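Local coordinates for protein lectin 2 (Agrocybe aegerita, PDB 4TQJ) that probably binds glycans, recognising N-acetylglucosamine at their non-reducing ends, at residues L38-N50 with Y83-P97. The protein carries 1 engineered substitution. Numbering follows the deposited sequence.
Sequences LQPFLAVKNFAQN and YVSVNNGKNTFADPP
Phe47 lays the far end of its ring against Pro97 and strand 82-85. Phe47 CZ lies 3.6 Å from Pro97 CB, and the two side chains run past each other in opposite directions. Ser85 OG sits in the plane of the ring, at its edge, 3.4 Å from Phe47 CE2. That hydroxyl donates to Ala94 O, nearly in line with the carbonyl bond, which ties the returning loop to the strand. Val44 splits its two methyls. Val44 CG2 packs on Phe93 CB at 3.6 Å, while CG1, anti to the backbone N (chi1 176°), reaches the carboxylate carbon of Asp95. The fold is a beta-propeller with FG-GAP-like repeats, and the contact joins neighbouring blades. Strand 41-44 is an outermost strand of one four-stranded sheet; strand 82-85 is an inner strand of the next. Asp95 brings its carboxylate up to the backbone of Lys45. Asp95 OD2 accepts from Lys45 N at 3.0 Å, a nearly straight bond (165°) that arrives from above the carboxylate plane. One water bridges Ala43 O and Phe93 N. Beside it, Ala43 CB rests 3.7 Å from Phe93 CD2. Farther along, Phe41 CE1 lies 3.7 Å from Asn91 O; that oxygen accepts a hydrogen bond from Arg16 of the second subunit.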
ATOM      1  N   LEU A  38      -7.645  -2.655 -12.155  1.00 18.15           N
ATOM      2  CA  LEU A  38      -7.920  -3.840 -11.354  1.00 19.02           C
ATOM      3  C   LEU A  38      -7.925  -5.061 -12.252  1.00 19.06           C
ATOM      4  O   LEU A  38      -8.713  -5.144 -13.189  1.00 25.49           O
ATOM      5  CB  LEU A  38      -9.258  -3.720 -10.625  1.00 17.30           C
ATOM      6  CG  LEU A  38      -9.715  -4.981  -9.877  1.00 25.13           C
ATOM      7  CD1 LEU A  38      -8.746  -5.323  -8.752  1.00 19.92           C
ATOM      8  CD2 LEU A  38     -11.138  -4.833  -9.340  1.00 23.44           C
ATOM      9  N   GLN A  39      -7.030  -5.996 -11.973  1.00 19.16           N
ATOM     10  CA  GLN A  39      -6.950  -7.224 -12.747  1.00 26.09           C
ATOM     11  C   GLN A  39      -6.613  -8.400 -11.832  1.00 21.11           C
ATOM     12  O   GLN A  39      -5.647  -8.353 -11.086  1.00 21.25           O
ATOM     13  CB  GLN A  39      -5.917  -7.092 -13.867  1.00 24.93           C
ATOM     14  CG  GLN A  39      -6.270  -6.060 -14.949  1.00 27.08           C
ATOM     15  CD  GLN A  39      -7.605  -6.327 -15.652  1.00 34.30           C
ATOM     16  OE1 GLN A  39      -8.178  -7.418 -15.551  1.00 32.30           O
ATOM     17  NE2 GLN A  39      -8.105  -5.319 -16.371  1.00 29.29           N
ATOM     18  N   PRO A  40      -7.421  -9.459 -11.887  1.00 22.35           N
ATOM     19  CA  PRO A  40      -7.202 -10.606 -11.001  1.00 22.08           C
ATOM     20  C   PRO A  40      -5.839 -11.215 -11.303  1.00 23.67           C
ATOM     21  O   PRO A  40      -5.502 -11.382 -12.472  1.00 27.40           O
ATOM     22  CB  PRO A  40      -8.310 -11.575 -11.413  1.00 24.15           C
ATOM     23  CG  PRO A  40      -8.567 -11.257 -12.858  1.00 28.25           C
ATOM     24  CD  PRO A  40      -8.387  -9.756 -12.959  1.00 28.68           C
ATOM     25  N   PHE A  41      -5.066 -11.518 -10.266  1.00 19.86           N
ATOM     26  CA  PHE A  41      -3.729 -12.067 -10.430  1.00 21.85           C
ATOM     27  C   PHE A  41      -3.626 -13.411  -9.718  1.00 21.25           C
ATOM     28  O   PHE A  41      -3.747 -13.488  -8.496  1.00 20.35           O
ATOM     29  CB  PHE A  41      -2.699 -11.077  -9.880  1.00 24.94           C
ATOM     30  CG  PHE A  41      -1.292 -11.594  -9.878  1.00 27.30           C
ATOM     31  CD1 PHE A  41      -0.539 -11.579  -8.711  1.00 34.28           C
ATOM     32  CD2 PHE A  41      -0.711 -12.077 -11.044  1.00 33.22           C
ATOM     33  CE1 PHE A  41       0.773 -12.044  -8.705  1.00 31.15           C
ATOM     34  CE2 PHE A  41       0.598 -12.553 -11.045  1.00 31.37           C
ATOM     35  CZ  PHE A  41       1.336 -12.539  -9.876  1.00 32.42           C
ATOM     36  N   LEU A  42      -3.408 -14.479 -10.479  1.00 24.74           N
ATOM     37  CA  LEU A  42      -3.244 -15.796  -9.873  1.00 23.40           C
ATOM     38  C   LEU A  42      -1.904 -15.880  -9.150  1.00 26.81           C
ATOM     39  O   LEU A  42      -0.887 -16.208  -9.758  1.00 20.63           O
ATOM     40  CB  LEU A  42      -3.352 -16.892 -10.924  1.00 28.46           C
ATOM     41  CG  LEU A  42      -3.269 -18.329 -10.400  1.00 32.52           C
ATOM     42  CD1 LEU A  42      -4.362 -18.585  -9.376  1.00 21.98           C
ATOM     43  CD2 LEU A  42      -3.370 -19.330 -11.551  1.00 34.48           C
ATOM     44  N   ALA A  43      -1.909 -15.592  -7.850  1.00 18.99           N
ATOM     45  CA  ALA A  43      -0.662 -15.451  -7.100  1.00 24.07           C
ATOM     46  C   ALA A  43      -0.054 -16.760  -6.574  1.00 27.85           C
ATOM     47  O   ALA A  43       1.163 -16.845  -6.413  1.00 25.65           O
ATOM     48  CB  ALA A  43      -0.836 -14.440  -5.958  1.00 20.35           C
ATOM     49  N   VAL A  44      -0.896 -17.761  -6.303  1.00 21.19           N
ATOM     50  CA  VAL A  44      -0.445 -19.033  -5.736  1.00 21.76           C
ATOM     51  C   VAL A  44      -1.333 -20.180  -6.192  1.00 23.40           C
ATOM     52  O   VAL A  44      -2.553 -20.153  -5.973  1.00 23.37           O
ATOM     53  CB  VAL A  44      -0.488 -19.014  -4.186  1.00 23.05           C
ATOM     54  CG1 VAL A  44      -0.105 -20.379  -3.623  1.00 22.34           C
ATOM     55  CG2 VAL A  44       0.420 -17.936  -3.639  1.00 22.92           C
ATOM     56  N   LYS A  45      -0.729 -21.182  -6.824  1.00 20.38           N
ATOM     57  CA  LYS A  45      -1.462 -22.357  -7.285  1.00 22.87           C
ATOM     58  C   LYS A  45      -1.598 -23.369  -6.161  1.00 24.99           C
ATOM     59  O   LYS A  45      -0.976 -24.435  -6.177  1.00 25.24           O
ATOM     60  CB  LYS A  45      -0.773 -22.992  -8.497  1.00 27.26           C
ATOM     61  CG  LYS A  45      -0.921 -22.173  -9.776  1.00 33.68           C
ATOM     62  CD  LYS A  45      -0.080 -22.736 -10.918  1.00 41.31           C
ATOM     63  CE  LYS A  45      -0.434 -22.074 -12.248  1.00 43.93           C
ATOM     64  NZ  LYS A  45      -0.344 -20.589 -12.195  1.00 39.18           N
ATOM     65  N   ASN A  46      -2.412 -23.017  -5.177  1.00 19.83           N
ATOM     66  CA  ASN A  46      -2.620 -23.850  -4.015  1.00 20.85           C
ATOM     67  C   ASN A  46      -3.753 -23.228  -3.190  1.00 22.50           C
ATOM     68  O   ASN A  46      -4.349 -22.248  -3.620  1.00 16.11           O
ATOM     69  CB  ASN A  46      -1.321 -23.955  -3.211  1.00 23.17           C
ATOM     70  CG  ASN A  46      -1.201 -25.276  -2.462  1.00 25.17           C
ATOM     71  OD1 ASN A  46      -2.160 -25.747  -1.855  1.00 22.96           O
ATOM     72  ND2 ASN A  46      -0.015 -25.882  -2.508  1.00 25.65           N
ATOM     73  N   PHE A  47      -4.064 -23.798  -2.030  1.00 18.83           N
ATOM     74  CA  PHE A  47      -5.138 -23.268  -1.192  1.00 21.48           C
ATOM     75  C   PHE A  47      -6.486 -23.246  -1.911  1.00 17.28           C
ATOM     76  O   PHE A  47      -7.316 -22.388  -1.644  1.00 19.07           O
ATOM     77  CB  PHE A  47      -4.806 -21.845  -0.750  1.00 17.44           C
ATOM     78  CG  PHE A  47      -3.560 -21.741   0.065  1.00 21.37           C
ATOM     79  CD1 PHE A  47      -3.545 -22.166   1.385  1.00 20.75           C
ATOM     80  CD2 PHE A  47      -2.400 -21.202  -0.478  1.00 19.38           C
ATOM     81  CE1 PHE A  47      -2.390 -22.059   2.153  1.00 19.02           C
ATOM     82  CE2 PHE A  47      -1.248 -21.099   0.280  1.00 21.11           C
ATOM     83  CZ  PHE A  47      -1.244 -21.526   1.597  1.00 22.57           C
ATOM     84  N   ALA A  48      -6.710 -24.198  -2.808  1.00 20.65           N
ATOM     85  CA  ALA A  48      -7.867 -24.133  -3.691  1.00 18.75           C
ATOM     86  C   ALA A  48      -8.597 -25.470  -3.856  1.00 21.08           C
ATOM     87  O   ALA A  48      -8.024 -26.539  -3.623  1.00 20.12           O
ATOM     88  CB  ALA A  48      -7.442 -23.589  -5.052  1.00 19.10           C
ATOM     89  N   GLN A  49      -9.862 -25.389  -4.265  1.00 18.94           N
ATOM     90  CA  GLN A  49     -10.693 -26.558  -4.527  1.00 20.02           C
ATOM     91  C   GLN A  49      -9.985 -27.516  -5.482  1.00 23.02           C
ATOM     92  O   GLN A  49      -9.981 -28.731  -5.281  1.00 20.24           O
ATOM     93  CB  GLN A  49     -12.019 -26.121  -5.165  1.00 20.62           C
ATOM     94  CG  GLN A  49     -13.000 -27.256  -5.426  1.00 24.00           C
ATOM     95  CD  GLN A  49     -13.684 -27.735  -4.161  1.00 23.96           C
ATOM     96  OE1 GLN A  49     -13.615 -27.086  -3.119  1.00 23.77           O
ATOM     97  NE2 GLN A  49     -14.358 -28.874  -4.248  1.00 23.93           N
ATOM     98  N   ASN A  50      -9.383 -26.956  -6.525  1.00 22.93           N
ATOM     99  CA  ASN A  50      -8.722 -27.763  -7.545  1.00 23.04           C
ATOM    100  C   ASN A  50      -7.212 -27.582  -7.586  1.00 24.79           C
ATOM    101  O   ASN A  50      -6.578 -27.868  -8.598  1.00 27.03           O
ATOM    102  CB  ASN A  50      -9.340 -27.494  -8.917  1.00 22.00           C
ATOM    103  CG  ASN A  50     -10.827 -27.755  -8.932  1.00 25.75           C
ATOM    104  OD1 ASN A  50     -11.298 -28.713  -8.319  1.00 24.51           O
ATOM    105  ND2 ASN A  50     -11.582 -26.895  -9.618  1.00 29.23           N
ATOM    106  N   TYR A  83      -0.218 -23.894   6.792  1.00 24.53           N
ATOM    107  CA  TYR A  83       0.688 -23.595   5.690  1.00 21.92           C
ATOM    108  C   TYR A  83       0.631 -22.113   5.360  1.00 25.40           C
ATOM    109  O   TYR A  83      -0.452 -21.530   5.325  1.00 21.82           O
ATOM    110  CB  TYR A  83       0.284 -24.389   4.451  1.00 23.00           C
ATOM    111  CG  TYR A  83       0.243 -25.887   4.647  1.00 27.94           C
ATOM    112  CD1 TYR A  83       1.317 -26.688   4.257  1.00 33.21           C
ATOM    113  CD2 TYR A  83      -0.869 -26.509   5.203  1.00 25.56           C
ATOM    114  CE1 TYR A  83       1.289 -28.060   4.423  1.00 26.34           C
ATOM    115  CE2 TYR A  83      -0.906 -27.884   5.375  1.00 28.77           C
ATOM    116  CZ  TYR A  83       0.177 -28.653   4.982  1.00 34.50           C
ATOM    117  OH  TYR A  83       0.144 -30.024   5.144  1.00 33.21           O
ATOM    118  N   VAL A  84       1.790 -21.507   5.101  1.00 24.40           N
ATOM    119  CA  VAL A  84       1.864 -20.080   4.834  1.00 21.33           C
ATOM    120  C   VAL A  84       2.560 -19.774   3.512  1.00 27.68           C
ATOM    121  O   VAL A  84       3.602 -20.353   3.210  1.00 30.60           O
ATOM    122  CB  VAL A  84       2.636 -19.337   5.955  1.00 23.85           C
ATOM    123  CG1 VAL A  84       2.780 -17.854   5.619  1.00 25.06           C
ATOM    124  CG2 VAL A  84       1.962 -19.529   7.305  1.00 24.50           C
ATOM    125  N   SER A  85       1.977 -18.867   2.733  1.00 26.83           N
ATOM    126  CA  SER A  85       2.638 -18.307   1.557  1.00 25.64           C
ATOM    127  C   SER A  85       3.009 -16.859   1.822  1.00 24.44           C
ATOM    128  O   SER A  85       2.155 -15.970   1.836  1.00 24.37           O
ATOM    129  CB  SER A  85       1.752 -18.396   0.310  1.00 25.29           C
ATOM    130  OG  SER A  85       1.810 -19.688  -0.273  1.00 27.15           O
ATOM    131  N   VAL A  86       4.295 -16.621   2.023  1.00 23.37           N
ATOM    132  CA  VAL A  86       4.765 -15.301   2.388  1.00 22.21           C
ATOM    133  C   VAL A  86       4.654 -14.291   1.246  1.00 24.24           C
ATOM    134  O   VAL A  86       5.117 -14.538   0.137  1.00 29.85           O
ATOM    135  CB  VAL A  86       6.204 -15.379   2.935  1.00 26.61           C
ATOM    136  CG1 VAL A  86       6.768 -13.977   3.173  1.00 30.95           C
ATOM    137  CG2 VAL A  86       6.224 -16.210   4.220  1.00 26.75           C
ATOM    138  N   ASN A  87       4.012 -13.161   1.527  1.00 23.82           N
ATOM    139  CA  ASN A  87       3.979 -12.010   0.625  1.00 29.13           C
ATOM    140  C   ASN A  87       5.352 -11.321   0.601  1.00 31.09           C
ATOM    141  O   ASN A  87       5.733 -10.670   1.573  1.00 32.17           O
ATOM    142  CB  ASN A  87       2.911 -11.037   1.126  1.00 23.62           C
ATOM    143  CG  ASN A  87       2.778  -9.784   0.274  1.00 28.83           C
ATOM    144  OD1 ASN A  87       3.659  -9.421  -0.509  1.00 29.14           O
ATOM    145  ND2 ASN A  87       1.664  -9.094   0.455  1.00 26.79           N
ATOM    146  N   ASN A  88       6.094 -11.460  -0.495  1.00 30.70           N
ATOM    147  CA  ASN A  88       7.466 -10.942  -0.550  1.00 35.12           C
ATOM    148  C   ASN A  88       7.552  -9.416  -0.559  1.00 35.12           C
ATOM    149  O   ASN A  88       8.640  -8.843  -0.712  1.00 44.10           O
ATOM    150  CB  ASN A  88       8.236 -11.517  -1.745  1.00 36.96           C
ATOM    151  CG  ASN A  88       8.139 -10.635  -2.991  1.00 39.18           C
ATOM    152  OD1 ASN A  88       7.072 -10.104  -3.309  1.00 34.51           O
ATOM    153  ND2 ASN A  88       9.264 -10.468  -3.694  1.00 40.99           N
ATOM    154  N   GLY A  89       6.413  -8.752  -0.409  1.00 33.29           N
ATOM    155  CA  GLY A  89       6.391  -7.302  -0.445  1.00 34.37           C
ATOM    156  C   GLY A  89       6.023  -6.775  -1.818  1.00 38.40           C
ATOM    157  O   GLY A  89       4.986  -6.127  -1.983  1.00 42.86           O
ATOM    158  N   LYS A  90       6.864  -7.061  -2.808  1.00 36.68           N
ATOM    159  CA  LYS A  90       6.643  -6.563  -4.170  1.00 33.49           C
ATOM    160  C   LYS A  90       5.744  -7.472  -5.006  1.00 35.92           C
ATOM    161  O   LYS A  90       6.209  -8.136  -5.932  1.00 37.20           O
ATOM    162  CB  LYS A  90       7.971  -6.324  -4.895  1.00 31.86           C
ATOM    163  CG  LYS A  90       9.160  -7.052  -4.292  1.00 39.21           C
ATOM    164  CD  LYS A  90      10.413  -6.169  -4.311  1.00 40.53           C
ATOM    165  CE  LYS A  90      11.559  -6.775  -3.500  1.00 44.49           C
ATOM    166  NZ  LYS A  90      12.055  -8.064  -4.079  1.00 46.98           N
ATOM    167  N   ASN A  91       4.459  -7.488  -4.664  1.00 33.57           N
ATOM    168  CA  ASN A  91       3.430  -8.235  -5.396  1.00 29.98           C
ATOM    169  C   ASN A  91       3.787  -9.658  -5.805  1.00 31.38           C
ATOM    170  O   ASN A  91       3.418 -10.101  -6.896  1.00 30.49           O
ATOM    171  CB  ASN A  91       2.935  -7.454  -6.622  1.00 27.17           C
ATOM    172  CG  ASN A  91       1.508  -7.826  -7.008  1.00 33.64           C
ATOM    173  OD1 ASN A  91       0.658  -8.063  -6.139  1.00 29.86           O
ATOM    174  ND2 ASN A  91       1.240  -7.891  -8.307  1.00 24.35           N
ATOM    175  N   THR A  92       4.486 -10.374  -4.929  1.00 34.67           N
ATOM    176  CA  THR A  92       4.807 -11.780  -5.154  1.00 29.32           C
ATOM    177  C   THR A  92       4.552 -12.606  -3.895  1.00 32.41           C
ATOM    178  O   THR A  92       4.965 -12.213  -2.804  1.00 29.91           O
ATOM    179  CB  THR A  92       6.289 -11.964  -5.553  1.00 35.12           C
ATOM    180  OG1 THR A  92       6.578 -11.202  -6.735  1.00 34.03           O
ATOM    181  CG2 THR A  92       6.603 -13.431  -5.796  1.00 33.07           C
ATOM    182  N   PHE A  93       3.897 -13.756  -4.052  1.00 26.26           N
ATOM    183  CA  PHE A  93       3.597 -14.646  -2.932  1.00 27.64           C
ATOM    184  C   PHE A  93       4.281 -15.992  -3.108  1.00 29.28           C
ATOM    185  O   PHE A  93       4.221 -16.584  -4.183  1.00 27.73           O
ATOM    186  CB  PHE A  93       2.090 -14.856  -2.803  1.00 26.63           C
ATOM    187  CG  PHE A  93       1.340 -13.624  -2.372  1.00 29.83           C
ATOM    188  CD1 PHE A  93       0.958 -13.458  -1.048  1.00 27.22           C
ATOM    189  CD2 PHE A  93       1.020 -12.632  -3.286  1.00 32.76           C
ATOM    190  CE1 PHE A  93       0.270 -12.328  -0.646  1.00 30.11           C
ATOM    191  CE2 PHE A  93       0.337 -11.495  -2.888  1.00 31.57           C
ATOM    192  CZ  PHE A  93      -0.038 -11.341  -1.565  1.00 28.06           C
ATOM    193  N   ALA A  94       4.925 -16.479  -2.051  1.00 26.89           N
ATOM    194  CA  ALA A  94       5.654 -17.742  -2.116  1.00 29.75           C
ATOM    195  C   ALA A  94       4.758 -18.890  -2.543  1.00 29.56           C
ATOM    196  O   ALA A  94       3.664 -19.063  -2.018  1.00 32.81           O
ATOM    197  CB  ALA A  94       6.327 -18.055  -0.779  1.00 29.40           C
ATOM    198  N   ASP A  95       5.242 -19.678  -3.494  1.00 33.43           N
ATOM    199  CA  ASP A  95       4.511 -20.827  -4.012  1.00 31.88           C
ATOM    200  C   ASP A  95       5.534 -21.852  -4.484  1.00 31.85           C
ATOM    201  O   ASP A  95       6.332 -21.559  -5.375  1.00 31.97           O
ATOM    202  CB  ASP A  95       3.601 -20.386  -5.172  1.00 34.50           C
ATOM    203  CG  ASP A  95       2.837 -21.544  -5.801  1.00 31.65           C
ATOM    204  OD1 ASP A  95       2.761 -22.619  -5.169  1.00 34.64           O
ATOM    205  OD2 ASP A  95       2.302 -21.373  -6.922  1.00 29.49           O
ATOM    206  N   PRO A  96       5.515 -23.061  -3.902  1.00 31.21           N
ATOM    207  CA  PRO A  96       4.532 -23.556  -2.927  1.00 34.89           C
ATOM    208  C   PRO A  96       4.686 -22.925  -1.546  1.00 34.58           C
ATOM    209  O   PRO A  96       5.751 -22.391  -1.227  1.00 31.01           O
ATOM    210  CB  PRO A  96       4.840 -25.057  -2.853  1.00 32.66           C
ATOM    211  CG  PRO A  96       6.280 -25.153  -3.171  1.00 33.80           C
ATOM    212  CD  PRO A  96       6.554 -24.064  -4.186  1.00 31.76           C
ATOM    213  N   PRO A  97       3.624 -22.992  -0.730  1.00 34.18           N
ATOM    214  CA  PRO A  97       3.658 -22.437   0.626  1.00 32.54           C
ATOM    215  C   PRO A  97       4.484 -23.323   1.559  1.00 31.78           C
ATOM    216  O   PRO A  97       4.797 -24.457   1.202  1.00 35.93           O
ATOM    217  CB  PRO A  97       2.188 -22.448   1.035  1.00 32.52           C
ATOM    218  CG  PRO A  97       1.607 -23.597   0.284  1.00 33.07           C
ATOM    219  CD  PRO A  97       2.332 -23.633  -1.034  1.00 32.46           C
TER
HETATM  220  O   HOH W   1       2.656 -14.509  -6.500  1.00 29.32           O
HETATM  221  O   HOH W   2       3.149 -18.429  -8.378  1.00 33.44           O